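Glutamyl endopeptidase (Staphylococcus epidermidis, PDB 6PYM) probably cleaves proteins on the carboxyl side of glutamate, as a secreted serine endopeptidase of the S1B family. Local coordinates at residues 115-120 against 211-216. The protein carries 1 engineered substitution. Residues are numbered along the deposited sequence; the frame is centred on the assembly and turned at random.
Sequences ATISSN and PDINIQ
Ile117 and Ile215 face each other in a single parallel beta bridge, CA to CA 4.6 Å: Ile117 N donates to Asn214 O (2.8 Å), Gln216 N to Ile117 O (2.8 Å), and Ile215 CA-H leans on that same carbonyl oxygen. Upstream of the bridge, a water accepts from Asn214 N and donates to Ala115 O. The branched side chains pack beside the bridge. Ile213 CD1 meets Ile117 CG1 at 3.8 Å, the two side chains crossing at about a right angle; Ile215 CG1 rests on Ile117 CB, while its CG2 approaches the backbone of Ser119. Val41 borders Ile117 and Ile213, and helix 200-209 packs on Ile213 and Ile215. Thr116 turns CG2 anti to its own N, touching Gln216 CB and CG, both at 3.7 Å. Gln216, bent at chi2 (-62°), folds back to give NE2 to Asn214 OD1 (3.1 Å), with OD1 close to the plane of the Gln216 amide. At the chain terminus, Gln216 OXT accepts from Ser119 N (2.8 Å) and from a water that itself accepts from Ser118 OG, the acceptor of an ST turn from Asn120 N. The final residues thus pair with the connection between the two barrels of this chymotrypsin-like fold, and a backbone N-H and a water share the terminal carboxylate's OXT, probably helping to stabilise its negative charge.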
ATOM      1  N   ALA A 115       4.366   7.380   5.487  1.00  8.92           N
ATOM      2  CA  ALA A 115       4.344   7.975   4.163  1.00  8.96           C
ATOM      3  C   ALA A 115       3.581   9.289   4.172  1.00  9.51           C
ATOM      4  O   ALA A 115       2.668   9.502   4.974  1.00 10.48           O
ATOM      5  CB  ALA A 115       3.680   7.020   3.176  1.00  8.89           C
ATOM      6  N   THR A 116       3.981  10.184   3.277  1.00  9.31           N
ATOM      7  CA  THR A 116       3.233  11.408   3.037  1.00 10.24           C
ATOM      8  C   THR A 116       2.120  11.122   2.041  1.00  9.03           C
ATOM      9  O   THR A 116       2.360  10.518   0.992  1.00  9.88           O
ATOM     10  CB  THR A 116       4.166  12.476   2.461  1.00 10.85           C
ATOM     11  OG1 THR A 116       5.232  12.739   3.382  1.00 13.16           O
ATOM     12  CG2 THR A 116       3.403  13.771   2.196  1.00 13.88           C
ATOM     13  N   ILE A 117       0.907  11.548   2.375  1.00  9.45           N
ATOM     14  CA  ILE A 117      -0.256  11.429   1.504  1.00  9.60           C
ATOM     15  C   ILE A 117      -0.357  12.690   0.662  1.00  9.71           C
ATOM     16  O   ILE A 117      -0.193  13.805   1.177  1.00 10.93           O
ATOM     17  CB  ILE A 117      -1.528  11.275   2.355  1.00 10.47           C
ATOM     18  CG1 ILE A 117      -1.388  10.147   3.384  1.00 11.56           C
ATOM     19  CG2 ILE A 117      -2.752  11.113   1.460  1.00 11.19           C
ATOM     20  CD1 ILE A 117      -1.133   8.780   2.792  1.00 13.17           C
ATOM     21  N   SER A 118      -0.669  12.537  -0.620  1.00 10.12           N
ATOM     22  CA  SER A 118      -0.929  13.702  -1.457  1.00 11.87           C
ATOM     23  C   SER A 118      -2.333  14.247  -1.221  1.00 11.02           C
ATOM     24  O   SER A 118      -3.294  13.493  -1.063  1.00 11.92           O
ATOM     25  CB  SER A 118      -0.789  13.323  -2.928  1.00 11.24           C
ATOM     26  OG  SER A 118      -1.054  14.437  -3.763  1.00 12.58           O
ATOM     27  N   SER A 119      -2.444  15.580  -1.217  1.00 12.34           N
ATOM     28  CA  SER A 119      -3.749  16.223  -1.272  1.00 12.64           C
ATOM     29  C   SER A 119      -4.440  15.974  -2.604  1.00 12.61           C
ATOM     30  O   SER A 119      -5.656  16.172  -2.708  1.00 12.51           O
ATOM     31  CB  SER A 119      -3.586  17.729  -1.093  1.00 15.63           C
ATOM     32  OG  SER A 119      -2.985  18.286  -2.250  1.00 18.78           O
ATOM     33  N   ASN A 120      -3.681  15.552  -3.619  1.00 11.59           N
ATOM     34  CA  ASN A 120      -4.178  15.253  -4.957  1.00 12.42           C
ATOM     35  C   ASN A 120      -4.694  16.484  -5.696  1.00 13.66           C
ATOM     36  O   ASN A 120      -5.356  16.355  -6.726  1.00 14.09           O
ATOM     37  CB  ASN A 120      -5.176  14.088  -4.971  1.00 11.64           C
ATOM     38  CG  ASN A 120      -4.480  12.739  -5.017  1.00  9.85           C
ATOM     39  OD1 ASN A 120      -3.552  12.548  -5.799  1.00 11.25           O
ATOM     40  ND2 ASN A 120      -4.911  11.807  -4.178  1.00 10.54           N
ATOM     41  N   PRO A 211      -4.771  10.479  13.526  1.00 10.66           N
ATOM     42  CA  PRO A 211      -4.661  11.920  13.801  1.00 10.48           C
ATOM     43  C   PRO A 211      -3.375  12.530  13.289  1.00 13.85           C
ATOM     44  O   PRO A 211      -3.364  13.722  12.955  1.00 15.27           O
ATOM     45  CB  PRO A 211      -4.803  12.013  15.327  1.00 12.04           C
ATOM     46  CG  PRO A 211      -4.530  10.628  15.832  1.00 14.76           C
ATOM     47  CD  PRO A 211      -4.972   9.688  14.749  1.00 11.70           C
ATOM     48  N   ASP A 212      -2.312  11.734  13.179  1.00 12.01           N
ATOM     49  CA  ASP A 212      -1.015  12.185  12.697  1.00 12.78           C
ATOM     50  C   ASP A 212      -0.837  12.034  11.190  1.00 11.65           C
ATOM     51  O   ASP A 212       0.290  12.182  10.706  1.00 12.56           O
ATOM     52  CB  ASP A 212       0.125  11.478  13.454  1.00 14.23           C
ATOM     53  CG  ASP A 212       0.087   9.951  13.318  1.00 13.58           C
ATOM     54  OD1 ASP A 212      -0.963   9.392  12.947  1.00 16.11           O
ATOM     55  OD2 ASP A 212       1.113   9.292  13.606  1.00 16.62           O
ATOM     56  N   ILE A 213      -1.910  11.770  10.438  1.00 10.30           N
ATOM     57  CA  ILE A 213      -1.785  11.632   8.989  1.00 10.31           C
ATOM     58  C   ILE A 213      -1.130  12.877   8.402  1.00 10.16           C
ATOM     59  O   ILE A 213      -1.466  14.012   8.762  1.00 11.11           O
ATOM     60  CB  ILE A 213      -3.153  11.325   8.352  1.00 10.11           C
ATOM     61  CG1 ILE A 213      -2.966  10.770   6.940  1.00 10.12           C
ATOM     62  CG2 ILE A 213      -4.064  12.554   8.338  1.00 10.78           C
ATOM     63  CD1 ILE A 213      -2.598   9.298   6.912  1.00 11.76           C
ATOM     64  N   ASN A 214      -0.174  12.673   7.509  1.00 10.14           N
ATOM     65  CA  ASN A 214       0.601  13.759   6.922  1.00 11.27           C
ATOM     66  C   ASN A 214       0.148  13.925   5.477  1.00 10.69           C
ATOM     67  O   ASN A 214       0.569  13.165   4.601  1.00 11.82           O
ATOM     68  CB  ASN A 214       2.088  13.436   7.009  1.00 12.66           C
ATOM     69  CG  ASN A 214       2.960  14.532   6.442  1.00 16.57           C
ATOM     70  OD1 ASN A 214       2.510  15.657   6.236  1.00 18.99           O
ATOM     71  ND2 ASN A 214       4.223  14.209   6.194  1.00 19.99           N
ATOM     72  N   ILE A 215      -0.712  14.908   5.231  1.00 12.04           N
ATOM     73  CA  ILE A 215      -1.247  15.196   3.907  1.00 13.20           C
ATOM     74  C   ILE A 215      -0.603  16.485   3.409  1.00 14.05           C
ATOM     75  O   ILE A 215      -0.677  17.523   4.082  1.00 16.51           O
ATOM     76  CB  ILE A 215      -2.778  15.309   3.945  1.00 12.93           C
ATOM     77  CG1 ILE A 215      -3.392  13.999   4.452  1.00 13.01           C
ATOM     78  CG2 ILE A 215      -3.325  15.688   2.579  1.00 17.33           C
ATOM     79  CD1 ILE A 215      -4.876  14.071   4.744  1.00 14.29           C
ATOM     80  N   GLN A 216       0.023  16.424   2.238  1.00 14.06           N
ATOM     81  CA  GLN A 216       0.762  17.558   1.679  1.00 16.22           C
ATOM     82  C   GLN A 216       0.424  17.805   0.212  1.00 18.54           C
ATOM     83  O   GLN A 216       0.631  18.919  -0.288  1.00 23.51           O
ATOM     84  CB  GLN A 216       2.267  17.310   1.776  1.00 17.39           C
ATOM     85  CG  GLN A 216       2.837  17.308   3.172  1.00 17.68           C
ATOM     86  CD  GLN A 216       2.666  18.636   3.875  1.00 25.98           C
ATOM     87  OE1 GLN A 216       2.911  19.693   3.292  1.00 30.93           O
ATOM     88  NE2 GLN A 216       2.269  18.590   5.139  1.00 27.08           N
ATOM     89  OXT GLN A 216      -0.024  16.910  -0.516  1.00 17.22           O
TER
HETATM   90  O   HOH W   1       1.091  10.070   7.085  1.00 16.11           O
HETATM   91  O   HOH W   2       0.456  16.654  -3.226  1.00 20.09           O
HETATM   92  O   HOH W   3      -0.712  19.856  -2.056  1.00 28.16           O